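Local atomic coordinates of glycosyl hydrolase family 2, TIM barrel domain protein (Parabacteroides merdae ATCC 43184, PDB entry 6DXU), a protein that is a gut bacterial beta-glucuronidase of glycoside hydrolase family 2, probably releasing glucuronic acid from beta-glucuronide conjugates. Residues 762-771 with 789-800; 516-524 with 605-616. All blocks are in the same frame, centred on the assembly; numbering follows the deposited sequence.

How the contacts relate
Contact 1 belongs to the C-terminal domain and contact 2 to the loops of the TIM barrel region; their centres lie about 14 Å apart, and both reach the same bicine. Lys766 and Gln793 come to it from contact 1, Arg523 and Pro605 from contact 2, while Asp562, Trp563, Asp603 and Asn604 complete the pocket. The two contacts also touch directly. Gln793 OE1 and Arg523 NH2, 2.9 Å apart, probably share a hydrogen bond, as do Asn796 ND2 and His524 O at 2.8 Å. Lys791 O packs against Pro607 CD at 3.3 Å. The pocket thus lies where the C-terminal domain meets the barrel loops.

Contact 1 (762-771 with 789-800); sequences CLSSKKQITF and SRKVQAYNGRAL. With BCN (bicine), chain L.
Ile769 sets CG1 anti to its own carbonyl carbon (chi1 -68°) and stretches CD1 toward two alanine methyls. CD1 comes within 3.5 Å of Ala799 CB, tighter than usual for two carbons, and 3.8 Å of Ala794 CB. Phe771 brings its ring edge to the same Ala799, CZ lying 4.0 Å from CB, while Ile769 CG2 rests over one ring face near the rim. Strand 768-771 runs antiparallel to 791-793, an edge strand of its sheet within the chain, whereas 798-800 belongs to a second sheet; Ile769 and Phe771 lie between these layers, as in a beta sandwich. The strands are joined by Ile769 N donating to Val792 O at 2.8 Å and by the return bond from Val792 N. Past the strand, a type I' turn over Tyr795-Arg798 presents Asn796, whose ND2 meets Leu763 O at 2.9 Å, almost along the C=O axis. Water 1 links Ser765 O to Asn796 N. On the other sheet face, Thr770 OG1 lies alongside the extended Lys791 chain, 3.7 Å from CG; Lys791 NZ ends at Asp83. Gln793 NE2 donates weakly to bicine O21 and O6, while Arg523 NH2 hydrogen-bonds to its OE1.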
# COMPACT_ATOMS: atom_id res chain seq x y z
N CYS D 762 24.67 58.93 20.45
CA CYS D 762 23.22 58.89 20.25
C CYS D 762 22.62 57.85 21.19
O CYS D 762 22.31 56.72 20.80
CB CYS D 762 22.89 58.57 18.80
SG CYS D 762 23.60 59.69 17.57
N LEU D 763 22.38 58.27 22.43
CA LEU D 763 22.06 57.31 23.48
C LEU D 763 20.66 56.70 23.38
O LEU D 763 20.37 55.77 24.13
CB LEU D 763 22.21 57.98 24.85
CG LEU D 763 23.65 58.39 25.17
CD1 LEU D 763 23.70 59.15 26.49
CD2 LEU D 763 24.57 57.15 25.19
N SER D 764 19.80 57.20 22.50
CA SER D 764 18.47 56.60 22.34
C SER D 764 18.35 55.80 21.06
O SER D 764 17.25 55.31 20.74
CB SER D 764 17.39 57.68 22.41
OG SER D 764 17.52 58.57 21.32
N SER D 765 19.45 55.63 20.32
CA SER D 765 19.37 54.99 19.01
C SER D 765 19.06 53.50 19.11
O SER D 765 19.65 52.78 19.94
CB SER D 765 20.67 55.20 18.23
OG SER D 765 20.60 54.55 16.97
N LYS D 766 18.16 53.04 18.24
CA LYS D 766 17.86 51.63 18.03
C LYS D 766 18.22 51.16 16.65
O LYS D 766 17.74 50.11 16.21
CB LYS D 766 16.40 51.34 18.25
CG LYS D 766 16.12 51.60 19.61
CD LYS D 766 14.67 51.48 19.81
CE LYS D 766 14.34 51.43 21.27
NZ LYS D 766 13.20 50.61 21.29
N LYS D 767 19.08 51.91 15.97
CA LYS D 767 19.41 51.63 14.58
C LYS D 767 20.10 50.27 14.43
O LYS D 767 20.91 49.87 15.26
CB LYS D 767 20.33 52.73 14.06
CG LYS D 767 20.16 53.04 12.59
CD LYS D 767 20.97 54.30 12.25
CE LYS D 767 21.25 54.37 10.76
NZ LYS D 767 20.05 54.10 10.00
N GLN D 768 19.77 49.57 13.36
CA GLN D 768 20.38 48.26 13.15
C GLN D 768 21.83 48.40 12.70
O GLN D 768 22.16 49.22 11.84
CB GLN D 768 19.59 47.44 12.13
CG GLN D 768 20.05 45.97 12.16
CD GLN D 768 19.38 45.08 11.13
OE1 GLN D 768 18.62 44.18 11.48
NE2 GLN D 768 19.69 45.31 9.86
N ILE D 769 22.69 47.57 13.29
CA ILE D 769 24.11 47.52 13.01
C ILE D 769 24.44 46.14 12.45
O ILE D 769 23.90 45.13 12.93
CB ILE D 769 24.94 47.80 14.28
CG1 ILE D 769 24.76 49.25 14.70
CG2 ILE D 769 26.42 47.50 14.04
CD1 ILE D 769 24.94 49.45 16.18
N THR D 770 25.30 46.09 11.44
CA THR D 770 25.74 44.86 10.79
C THR D 770 27.25 44.70 10.92
O THR D 770 28.00 45.62 10.58
CB THR D 770 25.33 44.87 9.31
OG1 THR D 770 23.91 44.92 9.22
CG2 THR D 770 25.85 43.62 8.58
N PHE D 771 27.70 43.55 11.41
CA PHE D 771 29.12 43.22 11.50
C PHE D 771 29.53 42.28 10.37
O PHE D 771 28.80 41.35 10.04
CB PHE D 771 29.41 42.54 12.83
CG PHE D 771 29.20 43.42 14.03
CD1 PHE D 771 30.21 44.25 14.48
CD2 PHE D 771 27.98 43.40 14.70
CE1 PHE D 771 30.03 45.05 15.59
CE2 PHE D 771 27.79 44.20 15.81
CZ PHE D 771 28.81 45.03 16.26
N SER D 789 25.32 38.74 17.86
CA SER D 789 24.50 38.81 16.66
C SER D 789 25.18 39.68 15.62
O SER D 789 25.55 40.82 15.91
CB SER D 789 23.10 39.37 16.99
OG SER D 789 22.36 38.48 17.82
N ARG D 790 25.31 39.15 14.39
CA ARG D 790 25.98 39.92 13.34
C ARG D 790 25.07 40.96 12.71
O ARG D 790 25.56 41.83 12.00
CB ARG D 790 26.53 38.99 12.24
CG ARG D 790 25.49 38.26 11.41
CD ARG D 790 26.18 37.33 10.42
NE ARG D 790 25.21 36.60 9.60
CZ ARG D 790 24.61 37.09 8.53
NH1 ARG D 790 24.90 38.32 8.12
NH2 ARG D 790 23.73 36.35 7.85
N LYS D 791 23.76 40.86 12.94
CA LYS D 791 22.81 41.94 12.66
C LYS D 791 21.99 42.14 13.92
O LYS D 791 21.40 41.18 14.43
CB LYS D 791 21.92 41.60 11.46
CG LYS D 791 22.67 41.57 10.13
CD LYS D 791 21.73 41.38 8.93
CE LYS D 791 22.54 41.36 7.63
NZ LYS D 791 21.68 41.16 6.45
N VAL D 792 21.99 43.36 14.45
CA VAL D 792 21.39 43.59 15.77
C VAL D 792 21.03 45.07 15.88
O VAL D 792 21.77 45.93 15.39
CB VAL D 792 22.35 43.15 16.90
CG1 VAL D 792 23.60 44.07 16.97
CG2 VAL D 792 21.63 43.11 18.26
N GLN D 793 19.89 45.36 16.50
CA GLN D 793 19.54 46.74 16.79
C GLN D 793 20.44 47.26 17.90
O GLN D 793 20.81 46.52 18.82
CB GLN D 793 18.08 46.86 17.22
CG GLN D 793 17.06 46.80 16.09
CD GLN D 793 15.64 47.00 16.60
OE1 GLN D 793 15.45 47.53 17.69
NE2 GLN D 793 14.64 46.54 15.83
N ALA D 794 20.83 48.53 17.80
CA ALA D 794 21.67 49.12 18.84
C ALA D 794 20.92 49.16 20.17
O ALA D 794 19.69 49.24 20.22
CB ALA D 794 22.09 50.54 18.44
N TYR D 795 21.68 49.08 21.25
CA TYR D 795 21.15 49.32 22.59
C TYR D 795 21.78 50.60 23.11
O TYR D 795 22.98 50.64 23.39
CB TYR D 795 21.39 48.14 23.53
CG TYR D 795 22.63 47.32 23.26
CD1 TYR D 795 22.65 46.31 22.29
CD2 TYR D 795 23.77 47.53 24.01
CE1 TYR D 795 23.82 45.55 22.07
CE2 TYR D 795 24.90 46.80 23.80
CZ TYR D 795 24.93 45.82 22.83
OH TYR D 795 26.07 45.08 22.63
N ASN D 796 20.98 51.66 23.18
CA ASN D 796 21.44 53.00 23.57
C ASN D 796 22.62 53.45 22.71
O ASN D 796 23.63 53.98 23.19
CB ASN D 796 21.76 53.04 25.06
CG ASN D 796 20.55 52.72 25.91
OD1 ASN D 796 20.52 51.72 26.62
ND2 ASN D 796 19.52 53.55 25.81
N GLY D 797 22.47 53.24 21.41
CA GLY D 797 23.45 53.66 20.43
C GLY D 797 24.70 52.81 20.35
O GLY D 797 25.62 53.18 19.62
N ARG D 798 24.76 51.69 21.07
CA ARG D 798 25.97 50.87 21.05
C ARG D 798 25.64 49.44 20.64
O ARG D 798 24.50 48.98 20.72
CB ARG D 798 26.69 50.94 22.39
CG ARG D 798 26.47 49.80 23.30
CD ARG D 798 27.24 50.09 24.60
NE ARG D 798 26.78 49.23 25.68
CZ ARG D 798 25.62 49.41 26.31
NH1 ARG D 798 24.82 50.41 25.95
NH2 ARG D 798 25.27 48.58 27.28
N ALA D 799 26.66 48.75 20.14
CA ALA D 799 26.55 47.32 19.86
C ALA D 799 27.91 46.69 20.09
O ALA D 799 28.94 47.27 19.73
CB ALA D 799 26.08 47.06 18.42
N LEU D 800 27.91 45.51 20.69
CA LEU D 800 29.12 44.76 20.98
C LEU D 800 29.07 43.41 20.28
O LEU D 800 28.00 42.82 20.12
CB LEU D 800 29.27 44.52 22.49
CG LEU D 800 29.21 45.71 23.45
CD1 LEU D 800 28.92 45.25 24.88
CD2 LEU D 800 30.51 46.44 23.41
N1 BCN L . 10.74 46.98 17.68
C1 BCN L . 10.18 48.04 16.86
C2 BCN L . 11.31 48.69 16.07
O21 BCN L . 12.51 48.45 16.37
O22 BCN L . 11.04 49.48 15.12
C3 BCN L . 10.68 47.40 19.08
C4 BCN L . 11.80 48.39 19.41
O4 BCN L . 13.04 47.85 19.05
C5 BCN L . 9.90 45.79 17.53
C6 BCN L . 10.51 44.83 16.51
O6 BCN L . 11.87 45.11 16.37
O HOH W 1 18.41 51.46 21.99
O HOH W 2 26.84 40.17 8.53

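Contact 2 (516-524 with 605-616); sequences GGDSHARRH and PVPYVNQKGVVE. With BCN (bicine), chain L.
Gln611 and His520 lie side by side, and the glutamine can be followed outward from its CB, which sits 3.7 Å from both Asp518 OD2 and Ser519 O. CG stands anti to the carbonyl carbon (chi1 -62°) and the chain continues extended, carrying the amide to the edge of the His520 ring, CD 4.0 Å from ND1. There NE2 donates to His520 ND1 at 3.0 Å, in the ring plane although the two flat groups are nearly perpendicular (88°), and also to water 4, shared with Ala521 N. OE1 accepts from Val606 N at 2.9 Å, so both ends of the amide are engaged and its rotation is fixed. Pro605 CB presses over the centre of one imidazole face, a CH-pi contact. Ser519 N donates to Gln611 O, and Asp518 is gripped by two residues: OD2 takes Gln611 N at 2.9 Å, OD1 a salt bridge from Lys612 NZ at 2.7 Å. Arg523 NH1 reaches bicine O4 at 2.9 Å. The loop 516-524 follows strand 512-513 of the barrel sheet; Ser519 packs on helix 565-579, Val614 and Val615 on helix 623-632, and His520 NE2 hydrogen-bonds to Gln793 O, tying the ring to strand 791-793, where Pro605 packs on Gln793.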
# COMPACT_ATOMS: atom_id res chain seq x y z
N GLY D 516 4.22 38.82 30.59
CA GLY D 516 5.53 39.45 30.54
C GLY D 516 5.69 40.48 29.45
O GLY D 516 4.70 41.11 29.04
N GLY D 517 6.92 40.66 28.96
CA GLY D 517 7.19 41.59 27.87
C GLY D 517 8.61 41.40 27.37
O GLY D 517 9.47 40.88 28.08
N ASP D 518 8.84 41.82 26.13
CA ASP D 518 10.17 41.69 25.53
C ASP D 518 11.11 42.77 26.04
O ASP D 518 10.72 43.93 26.18
CB ASP D 518 10.12 41.81 24.02
CG ASP D 518 9.51 40.60 23.35
OD1 ASP D 518 8.27 40.56 23.30
OD2 ASP D 518 10.27 39.72 22.88
N SER D 519 12.37 42.39 26.26
CA SER D 519 13.41 43.37 26.52
C SER D 519 14.68 42.98 25.77
O SER D 519 15.17 41.85 25.92
CB SER D 519 13.67 43.55 28.02
OG SER D 519 14.18 42.39 28.66
N HIS D 520 15.15 43.89 24.94
CA HIS D 520 16.43 43.80 24.26
C HIS D 520 17.52 44.00 25.30
O HIS D 520 17.71 45.12 25.78
CB HIS D 520 16.46 44.86 23.16
CG HIS D 520 17.59 44.74 22.18
ND1 HIS D 520 18.03 43.53 21.69
CD2 HIS D 520 18.32 45.69 21.54
CE1 HIS D 520 19.00 43.74 20.81
NE2 HIS D 520 19.20 45.04 20.72
N ALA D 521 18.18 42.91 25.69
CA ALA D 521 19.11 42.96 26.81
C ALA D 521 20.17 44.02 26.57
O ALA D 521 20.75 44.10 25.49
CB ALA D 521 19.79 41.60 27.03
N ARG D 522 20.41 44.84 27.59
CA ARG D 522 21.36 45.95 27.65
C ARG D 522 20.75 47.23 27.09
O ARG D 522 21.44 48.25 27.06
CB ARG D 522 22.69 45.66 26.92
CG ARG D 522 23.41 44.44 27.47
CD ARG D 522 24.66 44.05 26.67
NE ARG D 522 25.36 42.98 27.38
CZ ARG D 522 26.23 43.19 28.38
NH1 ARG D 522 26.52 44.42 28.78
NH2 ARG D 522 26.80 42.16 28.98
N ARG D 523 19.49 47.21 26.66
CA ARG D 523 18.83 48.46 26.27
C ARG D 523 18.06 49.03 27.44
O ARG D 523 17.27 48.31 28.08
CB ARG D 523 17.89 48.25 25.09
CG ARG D 523 17.17 49.52 24.66
CD ARG D 523 16.17 49.23 23.54
NE ARG D 523 16.82 49.03 22.24
CZ ARG D 523 16.22 48.50 21.18
NH1 ARG D 523 14.95 48.10 21.25
NH2 ARG D 523 16.89 48.36 20.04
N HIS D 524 18.28 50.31 27.73
CA HIS D 524 17.65 50.95 28.86
C HIS D 524 17.05 52.28 28.42
O HIS D 524 17.26 52.74 27.29
CB HIS D 524 18.66 51.12 30.01
CG HIS D 524 19.33 49.83 30.39
ND1 HIS D 524 18.78 48.94 31.28
CD2 HIS D 524 20.51 49.29 29.99
CE1 HIS D 524 19.59 47.90 31.42
NE2 HIS D 524 20.64 48.09 30.65
N PRO D 605 14.59 42.92 17.66
CA PRO D 605 15.91 43.57 17.84
C PRO D 605 17.08 42.61 17.75
O PRO D 605 18.10 42.93 17.13
CB PRO D 605 15.80 44.20 19.24
CG PRO D 605 14.34 44.51 19.38
CD PRO D 605 13.62 43.36 18.68
N VAL D 606 16.96 41.43 18.36
CA VAL D 606 17.74 40.26 17.95
C VAL D 606 16.86 39.45 16.98
O VAL D 606 15.84 38.90 17.42
CB VAL D 606 18.18 39.41 19.14
CG1 VAL D 606 18.86 38.13 18.64
CG2 VAL D 606 19.14 40.22 20.07
N PRO D 607 17.20 39.40 15.70
CA PRO D 607 16.34 38.68 14.75
C PRO D 607 16.09 37.24 15.18
O PRO D 607 17.00 36.55 15.65
CB PRO D 607 17.13 38.75 13.43
CG PRO D 607 17.94 40.02 13.55
CD PRO D 607 18.30 40.12 15.03
N TYR D 608 14.83 36.80 15.04
CA TYR D 608 14.43 35.41 15.26
C TYR D 608 14.61 34.96 16.70
O TYR D 608 14.83 33.77 16.97
CB TYR D 608 15.17 34.46 14.32
CG TYR D 608 14.84 34.67 12.86
CD1 TYR D 608 13.61 34.30 12.34
CD2 TYR D 608 15.77 35.25 12.00
CE1 TYR D 608 13.31 34.48 10.99
CE2 TYR D 608 15.49 35.44 10.65
CZ TYR D 608 14.26 35.05 10.16
OH TYR D 608 13.99 35.23 8.83
N VAL D 609 14.49 35.88 17.65
CA VAL D 609 14.56 35.53 19.07
C VAL D 609 13.39 36.19 19.78
O VAL D 609 13.14 37.39 19.60
CB VAL D 609 15.90 35.93 19.71
CG1 VAL D 609 15.85 35.75 21.24
CG2 VAL D 609 17.04 35.08 19.13
N ASN D 610 12.64 35.40 20.53
CA ASN D 610 11.64 35.92 21.44
C ASN D 610 12.39 36.44 22.66
O ASN D 610 13.01 35.65 23.39
CB ASN D 610 10.64 34.82 21.81
CG ASN D 610 9.51 35.32 22.71
OD1 ASN D 610 9.74 36.07 23.67
ND2 ASN D 610 8.28 34.89 22.42
N GLN D 611 12.36 37.75 22.88
CA GLN D 611 13.23 38.37 23.88
C GLN D 611 12.50 38.69 25.18
O GLN D 611 12.88 39.63 25.89
CB GLN D 611 13.90 39.61 23.30
CG GLN D 611 14.81 39.29 22.10
CD GLN D 611 15.41 40.53 21.46
OE1 GLN D 611 14.94 41.00 20.41
NE2 GLN D 611 16.47 41.05 22.07
N LYS D 612 11.48 37.92 25.53
CA LYS D 612 10.77 38.15 26.79
C LYS D 612 11.48 37.54 27.99
O LYS D 612 11.03 37.75 29.13
CB LYS D 612 9.36 37.57 26.68
CG LYS D 612 8.47 38.32 25.72
CD LYS D 612 7.08 37.67 25.66
CE LYS D 612 6.16 38.44 24.74
NZ LYS D 612 6.63 38.47 23.33
N GLY D 613 12.56 36.79 27.79
CA GLY D 613 13.20 36.14 28.92
C GLY D 613 13.71 37.14 29.94
O GLY D 613 13.91 38.31 29.65
N VAL D 614 13.87 36.66 31.18
CA VAL D 614 14.61 37.42 32.17
C VAL D 614 16.07 37.00 32.19
O VAL D 614 16.87 37.54 32.96
CB VAL D 614 13.95 37.29 33.56
CG1 VAL D 614 12.51 37.72 33.47
CG2 VAL D 614 14.07 35.87 34.11
N VAL D 615 16.42 36.05 31.33
CA VAL D 615 17.79 35.61 31.15
C VAL D 615 18.05 35.58 29.65
O VAL D 615 17.16 35.22 28.87
CB VAL D 615 18.01 34.22 31.79
CG1 VAL D 615 19.40 33.72 31.51
CG2 VAL D 615 17.75 34.31 33.32
N GLU D 616 19.26 35.98 29.24
CA GLU D 616 19.61 35.91 27.82
C GLU D 616 19.85 34.46 27.40
O GLU D 616 20.06 33.57 28.23
CB GLU D 616 20.88 36.74 27.54
CG GLU D 616 20.78 38.25 27.91
CD GLU D 616 22.04 39.01 27.54
OE1 GLU D 616 22.42 38.96 26.35
OE2 GLU D 616 22.67 39.63 28.42
N1 BCN L . 10.74 46.98 17.68
C1 BCN L . 10.18 48.04 16.86
C2 BCN L . 11.31 48.69 16.07
O21 BCN L . 12.51 48.45 16.37
O22 BCN L . 11.04 49.48 15.12
C3 BCN L . 10.68 47.40 19.08
C4 BCN L . 11.80 48.39 19.41
O4 BCN L . 13.04 47.85 19.05
C5 BCN L . 9.90 45.79 17.53
C6 BCN L . 10.51 44.83 16.51
O6 BCN L . 11.87 45.11 16.37
O HOH W 3 12.14 40.69 29.05
O HOH W 4 17.84 39.99 24.68
O HOH W 5 23.78 40.77 25.43